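Local structure of glutamyl-tRNA(Gln) amidotransferase subunit B, mitochondrial (Saccharomyces cerevisiae, 4N0H) at residues L76-Q81 / G115-S120; N83-F88 / H107-A112; R90-Y95 / D282-P287; I133-L138 / L172-D177. The protein is the B subunit of a mitochondrial glutamyl-tRNA(Gln) amidotransferase, built on a GatB/GatE catalytic domain and also known as cytochrome c oxidase assembly factor PET112. One frame throughout, in Å; residues are numbered along the deposited sequence.

Interaction 1: L76-Q81 / G115-S120; sequences LALGSQ and GKINLS
L78 O accepts the backbone N-H of K116, with L78 O 3.0 Å from K116 N and an N-H...O angle of 152°; this is the one hydrogen bond between 76-81 and 115-120. It forms where helix 65-78 stops. G79, with a positive phi of 74°, is the C' residue of a Schellman motif: G79 N returns to L76 O at 3.2 Å and S80 N to S75 O.

G115 has no side chain, and its CA lies 3.2 Å from L78 O and 3.7 Å from G79 O. A CB on G115 would clash with S80 OG and crowd L78 O, so the close approach of the two backbones depends on the glycine. S80 OG is 3.8 Å from G115 CA, but its hydrogen bond goes to G114 O, of the residue before G115.

The apolar part is a single pair of side chains that cross obliquely. I117 chi1 of -72° sets CG1 anti to the carbonyl carbon, where it meets L78 CD2 at 3.6 Å; I117 CD1 is 3.9 Å from the same L78 CD2.

Strand 102-120 is paired here with strand 130-142, G115 with I135 and I117 with I133. L78 also packs on L138 of that strand, I117 on F187 and K190 of helix 181-197, and L76 on I301 and V304 of helix 298-306.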
loop_
_atom_site.group_PDB
_atom_site.type_symbol
_atom_site.label_atom_id
_atom_site.label_comp_id
_atom_site.label_asym_id
_atom_site.label_seq_id
_atom_site.Cartn_x
_atom_site.Cartn_y
_atom_site.Cartn_z
ATOM N N LEU B 76 -11.743 -12.115 26.683
ATOM C CA LEU B 76 -12.708 -12.112 27.776
ATOM C C LEU B 76 -12.424 -13.247 28.757
ATOM O O LEU B 76 -12.471 -13.056 29.972
ATOM C CB LEU B 76 -14.132 -12.220 27.228
ATOM C CG LEU B 76 -14.666 -10.964 26.536
ATOM C CD1 LEU B 76 -16.002 -11.238 25.867
ATOM C CD2 LEU B 76 -14.794 -9.830 27.540
ATOM N N ALA B 77 -12.114 -14.423 28.225
ATOM C CA ALA B 77 -11.826 -15.584 29.060
ATOM C C ALA B 77 -10.582 -15.369 29.914
ATOM O O ALA B 77 -10.492 -15.881 31.030
ATOM C CB ALA B 77 -11.675 -16.833 28.203
ATOM N N LEU B 78 -9.629 -14.607 29.387
ATOM C CA LEU B 78 -8.374 -14.340 30.089
ATOM C C LEU B 78 -8.457 -13.109 30.991
ATOM O O LEU B 78 -7.580 -12.883 31.824
ATOM C CB LEU B 78 -7.236 -14.138 29.085
ATOM C CG LEU B 78 -6.898 -15.289 28.138
ATOM C CD1 LEU B 78 -5.866 -14.819 27.129
ATOM C CD2 LEU B 78 -6.403 -16.519 28.898
ATOM N N GLY B 79 -9.502 -12.310 30.814
ATOM C CA GLY B 79 -9.612 -11.048 31.526
ATOM C C GLY B 79 -8.655 -10.008 30.966
ATOM O O GLY B 79 -8.212 -9.106 31.676
ATOM N N SER B 80 -8.329 -10.132 29.681
ATOM C CA SER B 80 -7.424 -9.189 29.038
ATOM C C SER B 80 -8.132 -7.868 28.757
ATOM O O SER B 80 -9.355 -7.828 28.627
ATOM C CB SER B 80 -6.890 -9.771 27.729
ATOM O OG SER B 80 -6.276 -11.026 27.949
ATOM N N GLN B 81 -7.364 -6.789 28.669
ATOM C CA GLN B 81 -7.917 -5.514 28.227
ATOM C C GLN B 81 -7.796 -5.381 26.715
ATOM O O GLN B 81 -6.690 -5.336 26.169
ATOM C CB GLN B 81 -7.227 -4.334 28.916
ATOM C CG GLN B 81 -7.439 -3.009 28.187
ATOM C CD GLN B 81 -7.343 -1.806 29.102
ATOM O OE1 GLN B 81 -8.108 -1.677 30.058
ATOM N NE2 GLN B 81 -6.403 -0.913 28.811
ATOM N N GLY B 115 -4.374 -9.679 31.379
ATOM C CA GLY B 115 -5.058 -10.946 31.539
ATOM C C GLY B 115 -4.176 -11.929 32.281
ATOM O O GLY B 115 -3.035 -11.609 32.619
ATOM N N LYS B 116 -4.696 -13.126 32.527
ATOM C CA LYS B 116 -3.961 -14.125 33.292
ATOM C C LYS B 116 -4.645 -15.483 33.237
ATOM O O LYS B 116 -5.796 -15.597 32.818
ATOM C CB LYS B 116 -3.857 -13.686 34.752
ATOM C CG LYS B 116 -5.200 -13.655 35.458
ATOM C CD LYS B 116 -5.103 -13.050 36.842
ATOM C CE LYS B 116 -6.449 -13.111 37.550
ATOM N NZ LYS B 116 -6.439 -12.371 38.844
ATOM N N ILE B 117 -3.927 -16.509 33.676
ATOM C CA ILE B 117 -4.510 -17.830 33.877
ATOM C C ILE B 117 -4.151 -18.343 35.270
ATOM O O ILE B 117 -2.983 -18.352 35.661
ATOM C CB ILE B 117 -4.064 -18.836 32.790
ATOM C CG1 ILE B 117 -4.747 -18.511 31.461
ATOM C CG2 ILE B 117 -4.398 -20.258 33.202
ATOM C CD1 ILE B 117 -4.564 -19.571 30.397
ATOM N N ASN B 118 -5.168 -18.750 36.023
ATOM C CA ASN B 118 -4.967 -19.237 37.382
ATOM C C ASN B 118 -4.690 -20.732 37.443
ATOM O O ASN B 118 -5.402 -21.532 36.832
ATOM C CB ASN B 118 -6.177 -18.892 38.251
ATOM C CG ASN B 118 -6.290 -17.408 38.518
ATOM O OD1 ASN B 118 -5.304 -16.754 38.864
ATOM N ND2 ASN B 118 -7.490 -16.860 38.343
ATOM N N LEU B 119 -3.646 -21.097 38.178
ATOM C CA LEU B 119 -3.310 -22.496 38.403
ATOM C C LEU B 119 -3.400 -22.798 39.894
ATOM O O LEU B 119 -3.013 -21.976 40.722
ATOM C CB LEU B 119 -1.898 -22.803 37.893
ATOM C CG LEU B 119 -1.599 -22.451 36.432
ATOM C CD1 LEU B 119 -0.132 -22.694 36.113
ATOM C CD2 LEU B 119 -2.491 -23.245 35.490
ATOM N N SER B 120 -3.915 -23.976 40.232
ATOM C CA SER B 120 -4.030 -24.387 41.628
ATOM C C SER B 120 -3.529 -25.813 41.815
ATOM O O SER B 120 -3.610 -26.629 40.896
ATOM C CB SER B 120 -5.482 -24.282 42.099
ATOM O OG SER B 120 -6.316 -25.177 41.382
#

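Interaction 2: N83-F88 / H107-A112; sequences NSISQF and HYRPFA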
loop_
_atom_site.group_PDB
_atom_site.type_symbol
_atom_site.label_atom_id
_atom_site.label_comp_id
_atom_site.label_asym_id
_atom_site.label_seq_id
_atom_site.Cartn_x
_atom_site.Cartn_y
_atom_site.Cartn_z
ATOM N N ASN B 83 -7.572 -3.682 23.299
ATOM C CA ASN B 83 -7.051 -2.396 22.856
ATOM C C ASN B 83 -8.146 -1.561 22.197
ATOM O O ASN B 83 -8.938 -2.078 21.410
ATOM C CB ASN B 83 -5.892 -2.607 21.877
ATOM C CG ASN B 83 -4.828 -1.535 21.992
ATOM O OD1 ASN B 83 -5.092 -0.431 22.470
ATOM N ND2 ASN B 83 -3.615 -1.854 21.552
ATOM N N SER B 84 -8.196 -0.276 22.532
ATOM C CA SER B 84 -9.180 0.626 21.942
ATOM C C SER B 84 -8.996 0.688 20.432
ATOM O O SER B 84 -9.963 0.675 19.671
ATOM C CB SER B 84 -9.053 2.025 22.544
ATOM O OG SER B 84 -7.733 2.515 22.396
ATOM N N ILE B 85 -7.738 0.744 20.011
ATOM C CA ILE B 85 -7.383 0.673 18.604
ATOM C C ILE B 85 -6.301 -0.382 18.425
ATOM O O ILE B 85 -5.260 -0.323 19.077
ATOM C CB ILE B 85 -6.807 2.010 18.101
ATOM C CG1 ILE B 85 -7.854 3.123 18.184
ATOM C CG2 ILE B 85 -6.290 1.870 16.675
ATOM C CD1 ILE B 85 -8.949 3.006 17.153
ATOM N N SER B 86 -6.546 -1.357 17.559
ATOM C CA SER B 86 -5.457 -2.220 17.117
ATOM C C SER B 86 -5.296 -2.141 15.600
ATOM O O SER B 86 -6.183 -1.660 14.889
ATOM C CB SER B 86 -5.613 -3.665 17.618
ATOM O OG SER B 86 -6.739 -4.308 17.050
ATOM N N GLN B 87 -4.148 -2.591 15.114
ATOM C CA GLN B 87 -3.815 -2.457 13.707
ATOM C C GLN B 87 -2.905 -3.596 13.294
ATOM O O GLN B 87 -2.302 -4.263 14.142
ATOM C CB GLN B 87 -3.099 -1.127 13.456
ATOM C CG GLN B 87 -1.869 -0.936 14.325
ATOM C CD GLN B 87 -0.932 0.147 13.815
ATOM O OE1 GLN B 87 -1.369 1.220 13.392
ATOM N NE2 GLN B 87 0.371 -0.137 13.845
ATOM N N PHE B 88 -2.812 -3.821 11.990
ATOM C CA PHE B 88 -1.906 -4.819 11.454
ATOM C C PHE B 88 -0.686 -4.148 10.841
ATOM O O PHE B 88 -0.805 -3.113 10.188
ATOM C CB PHE B 88 -2.617 -5.682 10.412
ATOM C CG PHE B 88 -3.651 -6.593 10.994
ATOM C CD1 PHE B 88 -4.968 -6.188 11.106
ATOM C CD2 PHE B 88 -3.298 -7.847 11.459
ATOM C CE1 PHE B 88 -5.920 -7.027 11.653
ATOM C CE2 PHE B 88 -4.248 -8.690 12.008
ATOM C CZ PHE B 88 -5.556 -8.279 12.105
ATOM N N HIS B 107 2.115 -5.971 15.485
ATOM C CA HIS B 107 3.347 -5.678 16.207
ATOM C C HIS B 107 3.223 -4.487 17.159
ATOM O O HIS B 107 3.419 -4.628 18.367
ATOM C CB HIS B 107 4.494 -5.451 15.216
ATOM C CG HIS B 107 5.800 -5.118 15.868
ATOM N ND1 HIS B 107 6.347 -3.853 15.837
ATOM C CD2 HIS B 107 6.669 -5.885 16.570
ATOM C CE1 HIS B 107 7.493 -3.854 16.493
ATOM N NE2 HIS B 107 7.712 -5.075 16.946
ATOM N N TYR B 108 2.899 -3.318 16.616
ATOM C CA TYR B 108 2.854 -2.086 17.407
ATOM C C TYR B 108 1.622 -1.976 18.302
ATOM O O TYR B 108 1.695 -1.418 19.394
ATOM C CB TYR B 108 2.918 -0.848 16.501
ATOM C CG TYR B 108 4.196 -0.720 15.706
ATOM C CD1 TYR B 108 5.409 -0.479 16.339
ATOM C CD2 TYR B 108 4.188 -0.827 14.320
ATOM C CE1 TYR B 108 6.581 -0.361 15.615
ATOM C CE2 TYR B 108 5.350 -0.704 13.587
ATOM C CZ TYR B 108 6.544 -0.473 14.239
ATOM O OH TYR B 108 7.709 -0.351 13.515
ATOM N N ARG B 109 0.488 -2.480 17.823
ATOM C CA ARG B 109 -0.773 -2.361 18.552
ATOM C C ARG B 109 -1.534 -3.684 18.570
ATOM O O ARG B 109 -2.361 -3.947 17.699
ATOM C CB ARG B 109 -1.648 -1.261 17.944
ATOM C CG ARG B 109 -0.979 0.108 17.877
ATOM C CD ARG B 109 -2.005 1.208 17.661
ATOM N NE ARG B 109 -3.043 1.175 18.691
ATOM C CZ ARG B 109 -2.945 1.778 19.872
ATOM N NH1 ARG B 109 -1.852 2.467 20.180
ATOM N NH2 ARG B 109 -3.939 1.694 20.747
ATOM N N PRO B 110 -1.253 -4.523 19.573
ATOM C CA PRO B 110 -1.871 -5.846 19.696
ATOM C C PRO B 110 -3.360 -5.752 20.021
ATOM O O PRO B 110 -3.824 -4.717 20.512
ATOM C CB PRO B 110 -1.096 -6.489 20.855
ATOM C CG PRO B 110 -0.580 -5.334 21.652
ATOM C CD PRO B 110 -0.279 -4.261 20.646
ATOM N N PHE B 111 -4.094 -6.824 19.732
ATOM C CA PHE B 111 -5.535 -6.868 19.964
ATOM C C PHE B 111 -5.903 -6.639 21.432
ATOM O O PHE B 111 -6.860 -5.929 21.729
ATOM C CB PHE B 111 -6.124 -8.202 19.482
ATOM C CG PHE B 111 -7.631 -8.259 19.555
ATOM C CD1 PHE B 111 -8.269 -8.810 20.659
ATOM C CD2 PHE B 111 -8.407 -7.747 18.527
ATOM C CE1 PHE B 111 -9.653 -8.857 20.729
ATOM C CE2 PHE B 111 -9.794 -7.792 18.588
ATOM C CZ PHE B 111 -10.417 -8.343 19.692
ATOM N N ALA B 112 -5.150 -7.252 22.340
ATOM C CA ALA B 112 -5.413 -7.133 23.772
ATOM C C ALA B 112 -4.130 -7.196 24.585
ATOM O O ALA B 112 -3.107 -7.703 24.124
ATOM C CB ALA B 112 -6.381 -8.221 24.234
HETATM O O HOH W 1 -8.253 -4.335 19.559
HETATM O O HOH W 2 -0.101 -3.391 15.341
#
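R109 reaches across to I85 beside a classic beta bulge of strand 102-120, in which F111 and A112 both face L138 of the neighbouring strand. The contact fastens 83-88, the loop between strands 81-82 and 89-92, to strand 102-120. The guanidinium grips I85 O side-on with two nitrogens, R109 NE at 2.7 Å and R109 NH2 at 2.9 Å from I85 O. The oxygen lies near the guanidinium plane; NH2 meets a lone pair in the carbonyl plane, whereas NE stands above that plane. A bend at chi3 (55°) sets NE there.

The N83 side chain crosses R109 at about a right angle, its amide plane turned 43° from the guanidinium, with ND2 over one face. That ND2 donates to P110 O at 3.1 Å, the oxygen lying in the amide plane, and N83 N donates to F111 O at 2.8 Å.

Q87 also lies across R109, its amide almost perpendicular to the guanidinium, and Q87 CG packs 3.6 Å from R109 CB. Q87 NE2 comes to the edge of the Y108 ring, 3.9 Å from Y108 CD2, while Y108 OH bonds to Y285 O. Water 2 sits 2.7 Å from Q87 O and accepts from R109 N, also at 2.7 Å.

Interaction 3: R90-Y95 / D282-P287; sequences RKHYFY and DYRYMP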
loop_
_atom_site.group_PDB
_atom_site.type_symbol
_atom_site.label_atom_id
_atom_site.label_comp_id
_atom_site.label_asym_id
_atom_site.label_seq_id
_atom_site.Cartn_x
_atom_site.Cartn_y
_atom_site.Cartn_z
ATOM N N ARG B 90 3.234 -4.804 8.688
ATOM C CA ARG B 90 3.951 -5.693 7.784
ATOM C C ARG B 90 5.330 -6.040 8.336
ATOM O O ARG B 90 6.137 -5.153 8.620
ATOM C CB ARG B 90 4.098 -5.043 6.408
ATOM C CG ARG B 90 2.771 -4.697 5.762
ATOM C CD ARG B 90 2.963 -4.050 4.402
ATOM N NE ARG B 90 1.684 -3.818 3.739
ATOM C CZ ARG B 90 1.556 -3.202 2.567
ATOM N NH1 ARG B 90 2.632 -2.761 1.932
ATOM N NH2 ARG B 90 0.355 -3.032 2.029
ATOM N N LYS B 91 5.586 -7.335 8.489
ATOM C CA LYS B 91 6.879 -7.837 8.929
ATOM C C LYS B 91 7.587 -8.400 7.704
ATOM O O LYS B 91 7.182 -9.435 7.181
ATOM C CB LYS B 91 6.684 -8.924 9.990
ATOM C CG LYS B 91 7.964 -9.612 10.456
ATOM C CD LYS B 91 7.639 -10.735 11.439
ATOM C CE LYS B 91 8.895 -11.401 11.976
ATOM N NZ LYS B 91 8.559 -12.432 13.006
ATOM N N HIS B 92 8.634 -7.717 7.247
ATOM C CA HIS B 92 9.232 -8.003 5.940
ATOM C C HIS B 92 10.377 -9.023 5.975
ATOM O O HIS B 92 11.323 -8.878 6.755
ATOM C CB HIS B 92 9.750 -6.714 5.287
ATOM C CG HIS B 92 8.685 -5.700 4.987
ATOM N ND1 HIS B 92 8.379 -4.665 5.845
ATOM C CD2 HIS B 92 7.874 -5.550 3.913
ATOM C CE1 HIS B 92 7.419 -3.925 5.316
ATOM N NE2 HIS B 92 7.091 -4.444 4.146
ATOM N N TYR B 93 10.273 -10.042 5.121
ATOM C CA TYR B 93 11.388 -10.934 4.791
ATOM C C TYR B 93 11.042 -11.826 3.595
ATOM O O TYR B 93 9.868 -12.029 3.284
ATOM C CB TYR B 93 11.816 -11.781 5.994
ATOM C CG TYR B 93 10.766 -12.740 6.502
ATOM C CD1 TYR B 93 9.813 -12.333 7.429
ATOM C CD2 TYR B 93 10.740 -14.062 6.071
ATOM C CE1 TYR B 93 8.853 -13.213 7.905
ATOM C CE2 TYR B 93 9.789 -14.949 6.538
ATOM C CZ TYR B 93 8.848 -14.521 7.453
ATOM O OH TYR B 93 7.901 -15.405 7.916
ATOM N N PHE B 94 12.063 -12.347 2.921
ATOM C CA PHE B 94 11.851 -13.214 1.768
ATOM C C PHE B 94 11.904 -14.683 2.175
ATOM O O PHE B 94 12.809 -15.099 2.895
ATOM C CB PHE B 94 12.909 -12.957 0.689
ATOM C CG PHE B 94 12.835 -11.589 0.067
ATOM C CD1 PHE B 94 13.722 -10.593 0.442
ATOM C CD2 PHE B 94 11.889 -11.307 -0.906
ATOM C CE1 PHE B 94 13.662 -9.333 -0.135
ATOM C CE2 PHE B 94 11.822 -10.051 -1.487
ATOM C CZ PHE B 94 12.706 -9.063 -1.101
ATOM N N TYR B 95 10.928 -15.455 1.706
ATOM C CA TYR B 95 10.920 -16.903 1.875
ATOM C C TYR B 95 9.865 -17.495 0.956
ATOM O O TYR B 95 8.855 -16.855 0.680
ATOM C CB TYR B 95 10.641 -17.292 3.328
ATOM C CG TYR B 95 11.397 -18.522 3.774
ATOM C CD1 TYR B 95 12.782 -18.505 3.876
ATOM C CD2 TYR B 95 10.731 -19.699 4.094
ATOM C CE1 TYR B 95 13.483 -19.624 4.279
ATOM C CE2 TYR B 95 11.424 -20.826 4.500
ATOM C CZ TYR B 95 12.801 -20.781 4.592
ATOM O OH TYR B 95 13.505 -21.896 4.997
ATOM N N ASP B 282 16.494 -6.700 10.184
ATOM C CA ASP B 282 15.501 -5.660 10.410
ATOM C C ASP B 282 14.261 -6.024 9.607
ATOM O O ASP B 282 14.304 -6.077 8.378
ATOM C CB ASP B 282 16.037 -4.291 9.983
ATOM C CG ASP B 282 15.228 -3.135 10.555
ATOM O OD1 ASP B 282 13.993 -3.271 10.684
ATOM O OD2 ASP B 282 15.829 -2.088 10.880
ATOM N N TYR B 283 13.164 -6.297 10.303
ATOM C CA TYR B 283 11.933 -6.699 9.637
ATOM C C TYR B 283 11.185 -5.497 9.058
ATOM O O TYR B 283 10.192 -5.659 8.351
ATOM C CB TYR B 283 11.037 -7.498 10.589
ATOM C CG TYR B 283 11.604 -8.853 10.949
ATOM C CD1 TYR B 283 11.711 -9.856 9.988
ATOM C CD2 TYR B 283 12.034 -9.132 12.240
ATOM C CE1 TYR B 283 12.230 -11.092 10.303
ATOM C CE2 TYR B 283 12.560 -10.374 12.563
ATOM C CZ TYR B 283 12.651 -11.349 11.589
ATOM O OH TYR B 283 13.168 -12.588 11.894
ATOM N N ARG B 284 11.676 -4.298 9.363
ATOM C CA ARG B 284 11.112 -3.065 8.825
ATOM C C ARG B 284 9.599 -2.997 9.028
ATOM O O ARG B 284 8.843 -2.761 8.080
ATOM C CB ARG B 284 11.479 -2.913 7.344
ATOM C CG ARG B 284 12.956 -2.571 7.110
ATOM C CD ARG B 284 13.499 -3.212 5.842
ATOM N NE ARG B 284 13.570 -4.664 5.974
ATOM C CZ ARG B 284 13.249 -5.528 5.017
ATOM N NH1 ARG B 284 12.829 -5.101 3.832
ATOM N NH2 ARG B 284 13.339 -6.825 5.251
ATOM N N TYR B 285 9.172 -3.221 10.270
ATOM C CA TYR B 285 7.755 -3.186 10.625
ATOM C C TYR B 285 7.111 -1.877 10.181
ATOM O O TYR B 285 7.559 -0.795 10.552
ATOM C CB TYR B 285 7.565 -3.353 12.132
ATOM C CG TYR B 285 7.939 -4.718 12.673
ATOM C CD1 TYR B 285 9.114 -4.901 13.391
ATOM C CD2 TYR B 285 7.109 -5.818 12.480
ATOM C CE1 TYR B 285 9.458 -6.138 13.900
ATOM C CE2 TYR B 285 7.446 -7.062 12.986
ATOM C CZ TYR B 285 8.623 -7.214 13.695
ATOM O OH TYR B 285 8.971 -8.446 14.200
ATOM N N MET B 286 6.065 -1.993 9.375
ATOM C CA MET B 286 5.341 -0.841 8.859
ATOM C C MET B 286 3.859 -1.095 9.039
ATOM O O MET B 286 3.358 -2.131 8.611
ATOM C CB MET B 286 5.645 -0.648 7.369
ATOM C CG MET B 286 5.030 0.607 6.760
ATOM S SD MET B 286 5.298 0.742 4.971
ATOM C CE MET B 286 4.260 -0.583 4.368
ATOM N N PRO B 287 3.149 -0.157 9.681
ATOM C CA PRO B 287 1.692 -0.297 9.761
ATOM C C PRO B 287 1.121 -0.446 8.358
ATOM O O PRO B 287 1.548 0.280 7.456
ATOM C CB PRO B 287 1.254 1.032 10.371
ATOM C CG PRO B 287 2.428 1.470 11.182
ATOM C CD PRO B 287 3.629 1.045 10.383
#
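K91 carries its CG anti to the backbone N (chi1 175°) and stays extended beyond it, lying side by side with both Y283 and Y285. K91 CE therefore sits over the centre of the Y283 ring, 3.6 Å from its centroid in a CH-pi contact, and K91 NZ adds a cation-pi interaction, 4.6 Å from the same centroid. K91 CB touches Y285 CE2 at 3.6 Å.

In H92, CG is anti to the carbonyl carbon (chi1 -63°), and the ring meets the other segment edge-on: the single ND1-H is shared between R284 O, 3.0 Å from H92 ND1, and Y283 O, at 3.2 Å. Y283 O also takes H92 N at 2.8 Å, on a lone pair, and is thus held by two donors of one residue. H92 CB lies over one face of the R284 guanidinium, toward its rim; R284 NE bonds back to D282 O, and D282 OD1 accepts from R284 N in an Asx turn.

R90 and M286 form an antiparallel hydrogen-bonded pair, R90 N to M286 O being 2.7 Å. R90 NE has a salt bridge to D288, and R90 NH1 and H92 NE2 bond to another protein chain. Strand 89-92 runs between 286-287 and 102-120, where K91 pairs with Q103.

Interaction 4: I133-L138 / L172-D177; sequences IGILQL and LVTKPD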
loop_
_atom_site.group_PDB
_atom_site.type_symbol
_atom_site.label_atom_id
_atom_site.label_comp_id
_atom_site.label_asym_id
_atom_site.label_seq_id
_atom_site.Cartn_x
_atom_site.Cartn_y
_atom_site.Cartn_z
ATOM N N ILE B 133 -0.532 -17.014 36.149
ATOM C CA ILE B 133 0.383 -16.722 35.054
ATOM C C ILE B 133 -0.154 -15.534 34.267
ATOM O O ILE B 133 -1.165 -15.652 33.578
ATOM C CB ILE B 133 0.519 -17.923 34.097
ATOM C CG1 ILE B 133 0.910 -19.189 34.867
ATOM C CG2 ILE B 133 1.533 -17.619 33.008
ATOM C CD1 ILE B 133 2.294 -19.137 35.472
ATOM N N GLY B 134 0.519 -14.393 34.372
ATOM C CA GLY B 134 0.089 -13.192 33.680
ATOM C C GLY B 134 0.294 -13.253 32.177
ATOM O O GLY B 134 1.255 -13.854 31.691
ATOM N N ILE B 135 -0.615 -12.628 31.437
ATOM C CA ILE B 135 -0.501 -12.539 29.986
ATOM C C ILE B 135 0.003 -11.155 29.589
ATOM O O ILE B 135 -0.524 -10.142 30.048
ATOM C CB ILE B 135 -1.857 -12.792 29.299
ATOM C CG1 ILE B 135 -2.481 -14.098 29.801
ATOM C CG2 ILE B 135 -1.701 -12.807 27.783
ATOM C CD1 ILE B 135 -1.638 -15.329 29.534
ATOM N N LEU B 136 1.031 -11.111 28.750
ATOM C CA LEU B 136 1.560 -9.843 28.265
ATOM C C LEU B 136 0.595 -9.265 27.239
ATOM O O LEU B 136 0.065 -8.164 27.411
ATOM C CB LEU B 136 2.934 -10.051 27.618
ATOM C CG LEU B 136 3.971 -8.919 27.573
ATOM C CD1 LEU B 136 5.112 -9.303 26.642
ATOM C CD2 LEU B 136 3.385 -7.579 27.161
ATOM N N GLN B 137 0.372 -10.015 26.165
ATOM C CA GLN B 137 -0.469 -9.542 25.078
ATOM C C GLN B 137 -1.003 -10.671 24.203
ATOM O O GLN B 137 -0.594 -11.829 24.319
ATOM C CB GLN B 137 0.301 -8.545 24.213
ATOM C CG GLN B 137 1.507 -9.146 23.521
ATOM C CD GLN B 137 2.385 -8.094 22.882
ATOM O OE1 GLN B 137 2.794 -8.230 21.732
ATOM N NE2 GLN B 137 2.684 -7.036 23.630
ATOM N N LEU B 138 -1.907 -10.296 23.306
ATOM C CA LEU B 138 -2.636 -11.225 22.467
ATOM C C LEU B 138 -2.663 -10.604 21.071
ATOM O O LEU B 138 -3.112 -9.472 20.915
ATOM C CB LEU B 138 -4.048 -11.352 23.034
ATOM C CG LEU B 138 -4.976 -12.520 22.745
ATOM C CD1 LEU B 138 -5.890 -12.715 23.947
ATOM C CD2 LEU B 138 -5.790 -12.247 21.496
ATOM N N LEU B 172 -0.263 -15.753 21.710
ATOM C CA LEU B 172 -0.388 -15.364 23.107
ATOM C C LEU B 172 0.990 -15.331 23.752
ATOM O O LEU B 172 1.727 -16.314 23.712
ATOM C CB LEU B 172 -1.312 -16.332 23.850
ATOM C CG LEU B 172 -1.522 -16.112 25.350
ATOM C CD1 LEU B 172 -2.968 -16.353 25.719
ATOM C CD2 LEU B 172 -0.608 -17.015 26.168
ATOM N N VAL B 173 1.341 -14.192 24.336
ATOM C CA VAL B 173 2.611 -14.072 25.035
ATOM C C VAL B 173 2.376 -13.886 26.535
ATOM O O VAL B 173 1.699 -12.944 26.959
ATOM C CB VAL B 173 3.443 -12.899 24.494
ATOM C CG1 VAL B 173 4.842 -12.915 25.099
ATOM C CG2 VAL B 173 3.518 -12.963 22.981
ATOM N N THR B 174 2.923 -14.795 27.335
ATOM C CA THR B 174 2.816 -14.685 28.782
ATOM C C THR B 174 3.952 -13.829 29.322
ATOM O O THR B 174 4.953 -13.608 28.643
ATOM C CB THR B 174 2.891 -16.062 29.470
ATOM O OG1 THR B 174 4.250 -16.514 29.487
ATOM C CG2 THR B 174 2.029 -17.079 28.746
ATOM N N LYS B 175 3.790 -13.343 30.547
ATOM C CA LYS B 175 4.890 -12.724 31.267
ATOM C C LYS B 175 5.808 -13.845 31.748
ATOM O O LYS B 175 5.392 -15.002 31.794
ATOM C CB LYS B 175 4.349 -11.897 32.435
ATOM C CG LYS B 175 3.732 -10.578 31.993
ATOM C CD LYS B 175 2.447 -10.269 32.737
ATOM C CE LYS B 175 1.779 -9.020 32.177
ATOM N NZ LYS B 175 0.440 -8.778 32.784
ATOM N N PRO B 176 7.065 -13.519 32.091
ATOM C CA PRO B 176 7.992 -14.563 32.550
ATOM C C PRO B 176 7.655 -15.080 33.950
ATOM O O PRO B 176 8.513 -15.050 34.831
ATOM C CB PRO B 176 9.348 -13.844 32.576
ATOM C CG PRO B 176 9.166 -12.618 31.740
ATOM C CD PRO B 176 7.740 -12.221 31.922
ATOM N N ASP B 177 6.431 -15.564 34.143
ATOM C CA ASP B 177 5.953 -15.938 35.471
ATOM C C ASP B 177 6.214 -17.395 35.846
ATOM O O ASP B 177 5.947 -17.802 36.975
ATOM C CB ASP B 177 4.460 -15.627 35.608
ATOM C CG ASP B 177 4.191 -14.154 35.845
ATOM O OD1 ASP B 177 5.163 -13.368 35.867
ATOM O OD2 ASP B 177 3.008 -13.782 36.001
#
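K175 reaches over the backbone of G134 to I135 O. K175 CB lies 3.7 Å from G134 O and CG stays near that oxygen; chi2, at 138°, then places CD 3.7 Å from G134 C, packed over a residue without a side chain. CE continues to 3.3 Å from I135 O, and NZ ends in a weak hydrogen bond to the same oxygen, K175 NZ to I135 O being 3.2 Å. K175 N meanwhile donates to G134 O.

Strands 130-142 and 168-174 are antiparallel neighbours within the mixed sheet, interrupted by a classic beta bulge: L136 and Q137 both face V173, and the register shifts by one between I135 and Q137. V173 O takes L136 N at 2.6 Å and, weakly, Q137 N at 3.3 Å, while V173 N returns to Q137 O. L136 CD1 packs against V173 CG1, the two side chains running alongside each other.

I135 crosses L172 at about a right angle, I135 CD1 meeting L172 CD2 at 3.9 Å; L172 and T174 pack further on helix 181-197, through Y191 and F187. Past the strand, P176 centres an inverse gamma turn that brings D177 back to strand 130-142, where D177 OD2 accepts G134 N at 3.0 Å from above the carboxylate plane.

In the fold
All four contacts belong to one mixed sheet and its borders, within the GatB/GatE catalytic domain. Interactions 1 and 4 are neighbours, centres 10 Å apart, because strand 102-120 of the first pairs with strand 130-142 of the second. Interaction 2 uses another part of strand 102-120, lies between the segments of interaction 1 in sequence and is about 16 Å from interaction 4 between centres. Interaction 3 is 17 Å from interaction 2 and 31 Å from interaction 1, centre to centre, the latter on the opposite side of the chain's centre; its segments enclose interaction 4 in sequence. Strand 102-120 thus connects the part against helices 65-78 and 181-197 to the region where interaction 3, and Y108 of interaction 2, meet other chains.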